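Long-range contacts in Serine/threonine/tyrosine-interacting protein (Homo sapiens, PDB 2R0B), which acts as a catalytically inactive phosphatase that holds ERK1/ERK2 in the nucleus and, by binding FBXW7, keeps it from assembling into the SCF ubiquitin ligase: residues I34-I38 against F82-S86; R58-L62 against M78-F82; A65-E70 against N137-Q143; V108-I112 against A123-V127. One frame throughout, in Å; residues are numbered along the deposited sequence.

Contact 1. Residues I34-I38 against F82-S86; sequences ITHII and FIDGS
Strand 36-38 and helix 82-86 run antiparallel, at 167° with axes 9.6 Å apart; the nearest CA pair is H36 with S86, at 6.8 Å. H36 and I38 direct their CA-CB bonds toward the helix, while that of I37 points away. The aromatic contact is T-shaped. With H36 in rotamer m and F82 in t, the edge of the imidazole meets the face of the phenyl ring, centroids 5.3 Å apart and planes at 76°. S86, also t, adds a CH-pi contact, its CB 3.5 Å from the H36 ring centroid. Within the first segment, T35 OG1 and H36 ND1 are hydrogen-bonded at 2.8 Å. Apolar packing completes the face, with I38 CG1 3.5 Å from F82 CD2 and I38 CD1 4.1 Å from I83 CG1. This is helix-on-sheet packing in the alpha/beta core of a dual-specificity phosphatase domain: strand 36-41 lies between strands 93-96 and 58-63, and helix 76-88 covers one face of all three.

Contact 2. Residues R58-L62 against M78-F82; sequences RYLVL and MTKEF
Residues 58-62 form an extended strand and 78-82 a regular helix, whose F82 N donates to M78 O at 3.0 Å. The two directions are nearly antiparallel, at 169°, and the axes approach to 10.7 Å. L60 and F82 are the register pair, with CA atoms 7.9 Å apart. R58, L60 and L62 turn their CA-CB bonds toward the helix, although the extended R58 chain then leads away; Y59 points to the other face of the sheet, where its hydroxyl is hydrogen-bonded to F53 N.

L60 lies at the middle of the interface. Its CB sits over the face of the F82 ring, 3.8 Å from the centroid and 9° off the normal, a CH-pi contact made with F82 in rotamer t. L60 CD2, placed by the t,p rotamer, reaches M78 CG at 3.9 Å and T79 CG2 at 4.0 Å. L62 extends the layer: its CD1 meets T79 CG2 at 3.7 Å and its CD2 the M78 SD at 4.0 Å, with M78 in t,t,m, extended as far as SD. R58 O lies near the plane of the F82 ring, 3.6 Å from F82 CZ.

No hydrogen bond links the two segments. In this helix-on-sheet packing of the alpha/beta phosphatase fold, the edge strand is therefore held to helix 76-88 by dispersion and exclusion of water, its backbone bonding being to strand 36-41.

Contact 3. Residues A65-E70 against N137-Q143; sequences ADNPVE and NAGFVHQ
The start of helix 138-143 comes unusually close to the loop 65-70: P68 CA and G139 CA are 3.9 Å apart. G139 CA makes a CA-H...O contact of 3.4 Å to P68 O, and a CB on G139 would collide with that oxygen. The loop folds as an inverse gamma turn centred on D66, then a type I turn from N67 to E70, with N67 OD1 closing an Asx turn on V69 N at 3.0 Å.

N137 (rotamer p) serves both sides. Its OD1 caps the helix, accepting from F140 N at 2.9 Å and weakly from G139 N, while its ND2 donates to D66 OD1 at 3.2 Å; D66 OD1 also bonds S102. One helical turn on from G139, Q143 NE2 donates almost linearly to E70 O at 2.8 Å, and a water joins P68 O to Q143 NE2, weakly at the latter. Between these bonds the F140 ring turns its edge to two loop carbonyls, its CZ 3.6 Å from A65 O and its CE1 3.9 Å from E70 O.

With S102 and R103 of the phosphate-binding-loop sequence alongside, 65-70 probably corresponds to the general-acid loop of active dual-specificity phosphatases.

Contact 4. Residues V108-I112 against A123-V127; sequences VIAYI and AFAYV
Two helical segments, 108-112 and 123-127, cross steeply: the angle between their directions is 120°, the axes approach to 9.7 Å, and the nearest CA atoms, those of I109 and A123, are 6.0 Å apart. I109 and I112 stand up from the first helix, and A123 and V127, one turn apart, face them from the second.

The small side chain of A123 makes the low spot. Its CB fits between the two isoleucines, 4.0 Å from I109 CG2 and 3.9 Å from I112 CG2, so the helices come close here. V127 is the bump that answers it: in rotamer t, its CG2 pushes into the hollow framed by V108, I109 and I112, reaching I112 CD1 at 3.4 Å, I109 CG1 at 4.0 Å and V108 CG1 at 4.4 Å. Both isoleucines adopt m,t. I109 CD1 extends over the backbone to F124 CA and to the edge of the F124 ring, 4.1 Å from F124 CD1, whereas I112 CD1, packed on V127, also lies 4.3 Å from Y126 CD2. The Y126 hydroxyl turns elsewhere, to I9 O.

This is helix-helix packing in the helical part of the dual-specificity phosphatase domain, bordered by strands 7-10 and 13-16, whose I9 and L15 pack on V127. Across the interface there is no hydrogen bond, only aliphatic and aromatic carbon, so the pairing depends on complementary shape and burial.

In the fold
All four contacts lie within one dual-specificity phosphatase domain. Contacts 1 and 2, with centres 7 Å apart, share F82 and helix 76-88, which covers the neighbouring strands 36-41 and 58-63; hydrogen bonds of I37 to R58 and L60 join those strands. Contact 4, whose centre is about 17 Å from each, follows both in the chain and meets the other side of helix 76-88 through Y111, which packs on K80 and I83. These three form a connected core around that helix. Contact 3 encloses contact 4 in sequence but is a separate surface contact, its centre about 24 Å from that of contact 1, beside what is probably the counterpart of the catalytic pocket.

Contact 1. Residues I34-I38 against F82-S86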
loop_
_atom_site.group_PDB
_atom_site.type_symbol
_atom_site.label_atom_id
_atom_site.label_comp_id
_atom_site.label_asym_id
_atom_site.label_seq_id
_atom_site.Cartn_x
_atom_site.Cartn_y
_atom_site.Cartn_z
ATOM N N ILE A 34 2.154 -13.201 -5.975
ATOM C CA ILE A 34 1.167 -12.248 -5.406
ATOM C C ILE A 34 -0.163 -12.964 -5.249
ATOM O O ILE A 34 -0.616 -13.615 -6.185
ATOM C CB ILE A 34 0.918 -11.044 -6.348
ATOM C CG1 ILE A 34 2.172 -10.179 -6.555
ATOM C CG2 ILE A 34 -0.295 -10.224 -5.892
ATOM C CD1 ILE A 34 2.860 -9.795 -5.259
ATOM N N THR A 35 -0.798 -12.814 -4.087
ATOM C CA THR A 35 -2.080 -13.464 -3.809
ATOM C C THR A 35 -3.148 -12.480 -3.336
ATOM O O THR A 35 -4.346 -12.798 -3.374
ATOM C CB THR A 35 -1.949 -14.568 -2.733
ATOM O OG1 THR A 35 -1.363 -14.037 -1.547
ATOM C CG2 THR A 35 -1.106 -15.713 -3.253
ATOM N N HIS A 36 -2.698 -11.317 -2.874
ATOM C CA HIS A 36 -3.566 -10.294 -2.291
ATOM C C HIS A 36 -3.212 -8.906 -2.838
ATOM O O HIS A 36 -2.042 -8.590 -2.985
ATOM C CB HIS A 36 -3.340 -10.267 -0.785
ATOM C CG HIS A 36 -3.921 -11.431 -0.047
ATOM N ND1 HIS A 36 -3.347 -12.687 -0.061
ATOM C CD2 HIS A 36 -5.004 -11.517 0.763
ATOM C CE1 HIS A 36 -4.072 -13.501 0.686
ATOM N NE2 HIS A 36 -5.080 -12.815 1.201
ATOM N N ILE A 37 -4.212 -8.063 -3.107
ATOM C CA ILE A 37 -3.935 -6.726 -3.639
ATOM C C ILE A 37 -4.780 -5.672 -2.909
ATOM O O ILE A 37 -5.993 -5.842 -2.764
ATOM C CB ILE A 37 -4.251 -6.666 -5.156
ATOM C CG1 ILE A 37 -3.413 -7.707 -5.922
ATOM C CG2 ILE A 37 -4.057 -5.239 -5.706
ATOM C CD1 ILE A 37 -3.731 -7.794 -7.410
ATOM N N ILE A 38 -4.133 -4.651 -2.369
ATOM C CA ILE A 38 -4.856 -3.481 -1.835
ATOM C C ILE A 38 -4.884 -2.484 -2.996
ATOM O O ILE A 38 -3.844 -2.008 -3.436
ATOM C CB ILE A 38 -4.202 -2.867 -0.582
ATOM C CG1 ILE A 38 -4.125 -3.892 0.550
ATOM C CG2 ILE A 38 -5.027 -1.638 -0.106
ATOM C CD1 ILE A 38 -3.488 -3.358 1.836
ATOM N N PHE A 82 -5.148 -7.162 6.961
ATOM C CA PHE A 82 -5.199 -7.749 5.628
ATOM C C PHE A 82 -3.812 -8.264 5.211
ATOM O O PHE A 82 -3.662 -9.419 4.760
ATOM C CB PHE A 82 -5.740 -6.704 4.636
ATOM C CG PHE A 82 -5.908 -7.211 3.210
ATOM C CD1 PHE A 82 -7.033 -7.928 2.837
ATOM C CD2 PHE A 82 -4.980 -6.891 2.234
ATOM C CE1 PHE A 82 -7.215 -8.375 1.547
ATOM C CE2 PHE A 82 -5.155 -7.310 0.917
ATOM C CZ PHE A 82 -6.283 -8.051 0.573
ATOM N N ILE A 83 -2.807 -7.421 5.428
ATOM C CA ILE A 83 -1.445 -7.760 5.087
ATOM C C ILE A 83 -0.941 -8.875 5.982
ATOM O O ILE A 83 -0.361 -9.824 5.470
ATOM C CB ILE A 83 -0.507 -6.555 5.162
ATOM C CG1 ILE A 83 -0.830 -5.560 4.017
ATOM C CG2 ILE A 83 0.953 -7.000 5.054
ATOM C CD1 ILE A 83 -0.278 -4.156 4.249
ATOM N N ASP A 84 -1.192 -8.792 7.292
ATOM C CA ASP A 84 -0.771 -9.883 8.203
ATOM C C ASP A 84 -1.359 -11.240 7.814
ATOM O O ASP A 84 -0.681 -12.266 7.867
ATOM C CB ASP A 84 -1.130 -9.574 9.675
ATOM C CG ASP A 84 -0.191 -8.568 10.316
ATOM O OD1 ASP A 84 0.965 -8.431 9.863
ATOM O OD2 ASP A 84 -0.600 -7.941 11.314
ATOM N N GLY A 85 -2.626 -11.230 7.424
ATOM C CA GLY A 85 -3.386 -12.405 7.092
ATOM C C GLY A 85 -2.793 -13.088 5.885
ATOM O O GLY A 85 -2.612 -14.304 5.876
ATOM N N SER A 86 -2.434 -12.290 4.893
ATOM C CA SER A 86 -1.788 -12.828 3.709
ATOM C C SER A 86 -0.423 -13.407 4.047
ATOM O O SER A 86 -0.123 -14.560 3.706
ATOM C CB SER A 86 -1.605 -11.728 2.676
ATOM O OG SER A 86 -0.921 -12.250 1.566
#

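Contact 2. Residues R58-L62 against M78-F82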
loop_
_atom_site.group_PDB
_atom_site.type_symbol
_atom_site.label_atom_id
_atom_site.label_comp_id
_atom_site.label_asym_id
_atom_site.label_seq_id
_atom_site.Cartn_x
_atom_site.Cartn_y
_atom_site.Cartn_z
ATOM N N ARG A 58 -7.282 -12.039 -3.913
ATOM C CA ARG A 58 -8.135 -11.381 -2.916
ATOM C C ARG A 58 -7.834 -9.882 -2.885
ATOM O O ARG A 58 -6.671 -9.474 -2.765
ATOM C CB ARG A 58 -7.940 -11.987 -1.530
ATOM C CG ARG A 58 -8.307 -13.463 -1.432
ATOM C CD ARG A 58 -8.350 -13.924 0.009
ATOM N NE ARG A 58 -8.764 -15.325 0.126
ATOM C CZ ARG A 58 -8.866 -15.980 1.279
ATOM N NH1 ARG A 58 -8.597 -15.364 2.430
ATOM N NH2 ARG A 58 -9.250 -17.255 1.286
ATOM N N TYR A 59 -8.872 -9.061 -2.993
ATOM C CA TYR A 59 -8.702 -7.621 -3.082
ATOM C C TYR A 59 -9.187 -6.920 -1.825
ATOM O O TYR A 59 -10.078 -7.416 -1.130
ATOM C CB TYR A 59 -9.482 -7.074 -4.286
ATOM C CG TYR A 59 -8.829 -7.326 -5.618
ATOM C CD1 TYR A 59 -7.946 -6.390 -6.174
ATOM C CD2 TYR A 59 -9.089 -8.493 -6.333
ATOM C CE1 TYR A 59 -7.344 -6.613 -7.414
ATOM C CE2 TYR A 59 -8.490 -8.729 -7.555
ATOM C CZ TYR A 59 -7.622 -7.785 -8.098
ATOM O OH TYR A 59 -7.066 -8.007 -9.336
ATOM N N LEU A 60 -8.584 -5.762 -1.539
ATOM C CA LEU A 60 -9.124 -4.806 -0.594
ATOM C C LEU A 60 -9.152 -3.464 -1.306
ATOM O O LEU A 60 -8.101 -2.902 -1.619
ATOM C CB LEU A 60 -8.269 -4.743 0.680
ATOM C CG LEU A 60 -8.715 -3.757 1.748
ATOM C CD1 LEU A 60 -10.089 -4.168 2.237
ATOM C CD2 LEU A 60 -7.768 -3.738 2.959
ATOM N N VAL A 61 -10.349 -2.965 -1.614
ATOM C CA VAL A 61 -10.491 -1.705 -2.378
ATOM C C VAL A 61 -10.817 -0.561 -1.428
ATOM O O VAL A 61 -11.791 -0.630 -0.671
ATOM C CB VAL A 61 -11.579 -1.821 -3.480
ATOM C CG1 VAL A 61 -11.774 -0.487 -4.200
ATOM C CG2 VAL A 61 -11.244 -2.918 -4.466
ATOM N N LEU A 62 -10.000 0.493 -1.478
ATOM C CA LEU A 62 -10.129 1.618 -0.552
ATOM C C LEU A 62 -10.384 2.890 -1.334
ATOM O O LEU A 62 -9.536 3.344 -2.111
ATOM C CB LEU A 62 -8.868 1.799 0.318
ATOM C CG LEU A 62 -8.445 0.653 1.238
ATOM C CD1 LEU A 62 -7.129 0.959 1.967
ATOM C CD2 LEU A 62 -9.531 0.263 2.239
ATOM N N MET A 78 -7.331 -2.015 9.436
ATOM C CA MET A 78 -7.869 -2.868 8.378
ATOM C C MET A 78 -6.741 -3.393 7.495
ATOM O O MET A 78 -6.650 -4.584 7.195
ATOM C CB MET A 78 -8.877 -2.041 7.547
ATOM C CG MET A 78 -9.516 -2.714 6.312
ATOM S SD MET A 78 -10.790 -1.693 5.482
ATOM C CE MET A 78 -11.846 -1.159 6.835
ATOM N N THR A 79 -5.877 -2.479 7.053
ATOM C CA THR A 79 -4.829 -2.886 6.112
ATOM C C THR A 79 -3.740 -3.711 6.789
ATOM O O THR A 79 -3.209 -4.644 6.185
ATOM C CB THR A 79 -4.245 -1.700 5.328
ATOM O OG1 THR A 79 -3.653 -0.775 6.242
ATOM C CG2 THR A 79 -5.372 -1.019 4.535
ATOM N N LYS A 80 -3.444 -3.400 8.046
ATOM C CA LYS A 80 -2.503 -4.203 8.839
ATOM C C LYS A 80 -3.002 -5.658 8.968
ATOM O O LYS A 80 -2.242 -6.606 8.743
ATOM C CB LYS A 80 -2.300 -3.561 10.217
ATOM C CG LYS A 80 -1.638 -4.438 11.321
ATOM C CD LYS A 80 -0.139 -4.609 11.174
ATOM C CE LYS A 80 0.470 -5.348 12.396
ATOM N NZ LYS A 80 1.633 -6.207 11.996
ATOM N N GLU A 81 -4.284 -5.816 9.300
ATOM C CA GLU A 81 -4.933 -7.133 9.392
ATOM C C GLU A 81 -4.873 -7.877 8.048
ATOM O O GLU A 81 -4.518 -9.058 8.001
ATOM C CB GLU A 81 -6.379 -6.958 9.905
ATOM C CG GLU A 81 -7.284 -8.187 9.808
ATOM C CD GLU A 81 -8.702 -7.902 10.301
ATOM O OE1 GLU A 81 -9.326 -6.917 9.836
ATOM O OE2 GLU A 81 -9.188 -8.671 11.164
ATOM N N PHE A 82 -5.148 -7.162 6.961
ATOM C CA PHE A 82 -5.199 -7.749 5.628
ATOM C C PHE A 82 -3.812 -8.264 5.211
ATOM O O PHE A 82 -3.662 -9.419 4.760
ATOM C CB PHE A 82 -5.740 -6.704 4.636
ATOM C CG PHE A 82 -5.908 -7.211 3.210
ATOM C CD1 PHE A 82 -7.033 -7.928 2.837
ATOM C CD2 PHE A 82 -4.980 -6.891 2.234
ATOM C CE1 PHE A 82 -7.215 -8.375 1.547
ATOM C CE2 PHE A 82 -5.155 -7.310 0.917
ATOM C CZ PHE A 82 -6.283 -8.051 0.573
#

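Contact 3. Residues A65-E70 against N137-Q143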
loop_
_atom_site.group_PDB
_atom_site.type_symbol
_atom_site.label_atom_id
_atom_site.label_comp_id
_atom_site.label_asym_id
_atom_site.label_seq_id
_atom_site.Cartn_x
_atom_site.Cartn_y
_atom_site.Cartn_z
ATOM N N ALA A 65 -9.098 9.698 -1.349
ATOM C CA ALA A 65 -8.523 10.817 -2.114
ATOM C C ALA A 65 -7.108 11.152 -1.662
ATOM O O ALA A 65 -6.790 11.054 -0.464
ATOM C CB ALA A 65 -9.396 12.034 -1.971
ATOM N N ASP A 66 -6.256 11.551 -2.606
ATOM C CA ASP A 66 -4.904 12.015 -2.264
ATOM C C ASP A 66 -4.877 13.501 -1.914
ATOM O O ASP A 66 -4.505 14.351 -2.727
ATOM C CB ASP A 66 -3.889 11.698 -3.374
ATOM C CG ASP A 66 -2.466 12.072 -2.985
ATOM O OD1 ASP A 66 -2.166 12.066 -1.772
ATOM O OD2 ASP A 66 -1.644 12.368 -3.881
ATOM N N ASN A 67 -5.326 13.821 -0.706
ATOM C CA ASN A 67 -5.250 15.192 -0.218
ATOM C C ASN A 67 -5.054 15.236 1.298
ATOM O O ASN A 67 -5.433 14.290 1.988
ATOM C CB ASN A 67 -6.419 16.057 -0.702
ATOM C CG ASN A 67 -7.714 15.743 -0.011
ATOM O OD1 ASN A 67 -7.873 15.992 1.191
ATOM N ND2 ASN A 67 -8.677 15.256 -0.772
ATOM N N PRO A 68 -4.434 16.317 1.801
ATOM C CA PRO A 68 -4.081 16.379 3.232
ATOM C C PRO A 68 -5.222 16.303 4.260
ATOM O O PRO A 68 -4.959 16.067 5.447
ATOM C CB PRO A 68 -3.267 17.673 3.365
ATOM C CG PRO A 68 -3.442 18.432 2.086
ATOM C CD PRO A 68 -3.972 17.494 1.038
ATOM N N VAL A 69 -6.467 16.500 3.847
ATOM C CA VAL A 69 -7.547 16.350 4.825
ATOM C C VAL A 69 -8.265 14.993 4.760
ATOM O O VAL A 69 -9.120 14.694 5.590
ATOM C CB VAL A 69 -8.548 17.532 4.796
ATOM C CG1 VAL A 69 -7.794 18.858 4.721
ATOM C CG2 VAL A 69 -9.506 17.403 3.639
ATOM N N GLU A 70 -7.924 14.175 3.769
ATOM C CA GLU A 70 -8.528 12.844 3.656
ATOM C C GLU A 70 -8.105 12.021 4.879
ATOM O O GLU A 70 -6.953 12.054 5.297
ATOM C CB GLU A 70 -8.100 12.159 2.351
ATOM C CG GLU A 70 -8.502 10.672 2.211
ATOM C CD GLU A 70 -10.011 10.465 2.166
ATOM O OE1 GLU A 70 -10.538 10.201 1.053
ATOM O OE2 GLU A 70 -10.670 10.615 3.231
ATOM N N ASN A 137 1.603 13.003 1.294
ATOM C CA ASN A 137 1.304 14.410 1.615
ATOM C C ASN A 137 1.410 14.647 3.126
ATOM O O ASN A 137 1.423 13.695 3.907
ATOM C CB ASN A 137 -0.053 14.878 1.025
ATOM C CG ASN A 137 -1.257 14.312 1.741
ATOM O OD1 ASN A 137 -1.398 14.423 2.966
ATOM N ND2 ASN A 137 -2.174 13.733 0.971
ATOM N N ALA A 138 1.460 15.911 3.521
ATOM C CA ALA A 138 1.704 16.278 4.912
ATOM C C ALA A 138 0.600 15.803 5.841
ATOM O O ALA A 138 0.870 15.444 6.993
ATOM C CB ALA A 138 1.891 17.811 5.032
ATOM N N GLY A 139 -0.630 15.742 5.334
ATOM C CA GLY A 139 -1.750 15.304 6.160
ATOM C C GLY A 139 -1.549 13.849 6.531
ATOM O O GLY A 139 -1.774 13.434 7.675
ATOM N N PHE A 140 -1.082 13.088 5.548
ATOM C CA PHE A 140 -0.821 11.669 5.689
ATOM C C PHE A 140 0.351 11.441 6.647
ATOM O O PHE A 140 0.343 10.484 7.438
ATOM C CB PHE A 140 -0.493 11.049 4.323
ATOM C CG PHE A 140 -1.676 10.937 3.395
ATOM C CD1 PHE A 140 -2.968 11.261 3.810
ATOM C CD2 PHE A 140 -1.485 10.478 2.082
ATOM C CE1 PHE A 140 -4.058 11.106 2.925
ATOM C CE2 PHE A 140 -2.569 10.339 1.201
ATOM C CZ PHE A 140 -3.840 10.662 1.620
ATOM N N VAL A 141 1.357 12.309 6.594
ATOM C CA VAL A 141 2.494 12.177 7.507
ATOM C C VAL A 141 2.047 12.375 8.957
ATOM O O VAL A 141 2.345 11.553 9.832
ATOM C CB VAL A 141 3.622 13.130 7.160
ATOM C CG1 VAL A 141 4.748 13.027 8.220
ATOM C CG2 VAL A 141 4.153 12.826 5.772
ATOM N N HIS A 142 1.310 13.455 9.201
ATOM C CA HIS A 142 0.702 13.648 10.509
ATOM C C HIS A 142 -0.122 12.440 10.963
ATOM O O HIS A 142 -0.054 12.063 12.140
ATOM C CB HIS A 142 -0.140 14.922 10.530
ATOM C CG HIS A 142 0.676 16.171 10.588
ATOM N ND1 HIS A 142 0.752 16.961 11.719
ATOM C CD2 HIS A 142 1.492 16.742 9.675
ATOM C CE1 HIS A 142 1.551 17.987 11.484
ATOM N NE2 HIS A 142 2.021 17.874 10.251
ATOM N N GLN A 143 -0.912 11.854 10.053
ATOM C CA GLN A 143 -1.775 10.723 10.452
ATOM C C GLN A 143 -0.967 9.467 10.770
ATOM O O GLN A 143 -1.357 8.682 11.646
ATOM C CB GLN A 143 -2.844 10.421 9.406
ATOM C CG GLN A 143 -3.926 11.474 9.350
ATOM C CD GLN A 143 -4.920 11.221 8.258
ATOM O OE1 GLN A 143 -5.555 10.149 8.189
ATOM N NE2 GLN A 143 -5.091 12.219 7.400
HETATM O O HOH W 1 -5.356 15.209 7.839
#

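Contact 4. Residues V108-I112 against A123-V127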
loop_
_atom_site.group_PDB
_atom_site.type_symbol
_atom_site.label_atom_id
_atom_site.label_comp_id
_atom_site.label_asym_id
_atom_site.label_seq_id
_atom_site.Cartn_x
_atom_site.Cartn_y
_atom_site.Cartn_z
ATOM N N VAL A 108 1.869 1.565 3.159
ATOM C CA VAL A 108 3.002 0.628 3.321
ATOM C C VAL A 108 3.845 1.076 4.516
ATOM O O VAL A 108 4.353 0.244 5.304
ATOM C CB VAL A 108 3.820 0.508 2.012
ATOM C CG1 VAL A 108 5.194 -0.091 2.273
ATOM C CG2 VAL A 108 3.038 -0.339 0.954
ATOM N N ILE A 109 3.963 2.395 4.672
ATOM C CA ILE A 109 4.718 2.971 5.804
ATOM C C ILE A 109 4.041 2.642 7.130
ATOM O O ILE A 109 4.712 2.348 8.110
ATOM C CB ILE A 109 5.003 4.490 5.612
ATOM C CG1 ILE A 109 6.066 4.653 4.492
ATOM C CG2 ILE A 109 5.443 5.160 6.962
ATOM C CD1 ILE A 109 6.132 6.027 3.781
ATOM N N ALA A 110 2.714 2.694 7.173
ATOM C CA ALA A 110 2.018 2.399 8.418
ATOM C C ALA A 110 2.305 0.967 8.862
ATOM O O ALA A 110 2.568 0.717 10.038
ATOM C CB ALA A 110 0.518 2.600 8.242
ATOM N N TYR A 111 2.272 0.046 7.895
ATOM C CA TYR A 111 2.533 -1.355 8.158
ATOM C C TYR A 111 3.951 -1.501 8.703
ATOM O O TYR A 111 4.167 -2.218 9.682
ATOM C CB TYR A 111 2.311 -2.222 6.899
ATOM C CG TYR A 111 2.622 -3.670 7.178
ATOM C CD1 TYR A 111 1.689 -4.501 7.816
ATOM C CD2 TYR A 111 3.887 -4.178 6.909
ATOM C CE1 TYR A 111 1.997 -5.830 8.114
ATOM C CE2 TYR A 111 4.210 -5.497 7.211
ATOM C CZ TYR A 111 3.266 -6.310 7.799
ATOM O OH TYR A 111 3.650 -7.592 8.104
ATOM N N ILE A 112 4.901 -0.800 8.086
ATOM C CA ILE A 112 6.324 -0.931 8.479
ATOM C C ILE A 112 6.592 -0.351 9.861
ATOM O O ILE A 112 7.279 -0.972 10.692
ATOM C CB ILE A 112 7.260 -0.272 7.453
ATOM C CG1 ILE A 112 7.261 -1.080 6.175
ATOM C CG2 ILE A 112 8.715 -0.117 8.050
ATOM C CD1 ILE A 112 7.867 -0.348 4.985
ATOM N N ALA A 123 11.131 4.839 8.666
ATOM C CA ALA A 123 10.315 4.042 7.752
ATOM C C ALA A 123 10.202 4.735 6.396
ATOM O O ALA A 123 10.320 4.084 5.362
ATOM C CB ALA A 123 8.913 3.787 8.363
ATOM N N PHE A 124 10.030 6.055 6.397
ATOM C CA PHE A 124 9.960 6.782 5.135
ATOM C C PHE A 124 11.287 6.611 4.370
ATOM O O PHE A 124 11.302 6.267 3.199
ATOM C CB PHE A 124 9.608 8.257 5.330
ATOM C CG PHE A 124 9.792 9.079 4.078
ATOM C CD1 PHE A 124 8.773 9.152 3.126
ATOM C CD2 PHE A 124 11.001 9.723 3.825
ATOM C CE1 PHE A 124 8.942 9.872 1.943
ATOM C CE2 PHE A 124 11.172 10.476 2.645
ATOM C CZ PHE A 124 10.153 10.540 1.705
ATOM N N ALA A 125 12.408 6.799 5.054
ATOM C CA ALA A 125 13.719 6.635 4.406
ATOM C C ALA A 125 13.946 5.224 3.832
ATOM O O ALA A 125 14.513 5.052 2.744
ATOM C CB ALA A 125 14.842 7.031 5.387
ATOM N N TYR A 126 13.489 4.220 4.567
ATOM C CA TYR A 126 13.649 2.827 4.183
ATOM C C TYR A 126 12.893 2.583 2.876
ATOM O O TYR A 126 13.398 1.952 1.936
ATOM C CB TYR A 126 13.138 1.910 5.316
ATOM C CG TYR A 126 13.125 0.485 4.900
ATOM C CD1 TYR A 126 14.203 -0.345 5.188
ATOM C CD2 TYR A 126 12.052 -0.044 4.163
ATOM C CE1 TYR A 126 14.206 -1.665 4.783
ATOM C CE2 TYR A 126 12.049 -1.367 3.742
ATOM C CZ TYR A 126 13.115 -2.170 4.053
ATOM O OH TYR A 126 13.122 -3.476 3.623
ATOM N N VAL A 127 11.671 3.092 2.810
ATOM C CA VAL A 127 10.853 2.863 1.619
ATOM C C VAL A 127 11.366 3.675 0.435
ATOM O O VAL A 127 11.405 3.175 -0.679
ATOM C CB VAL A 127 9.343 3.109 1.881
ATOM C CG1 VAL A 127 8.507 2.947 0.588
ATOM C CG2 VAL A 127 8.857 2.188 2.933
#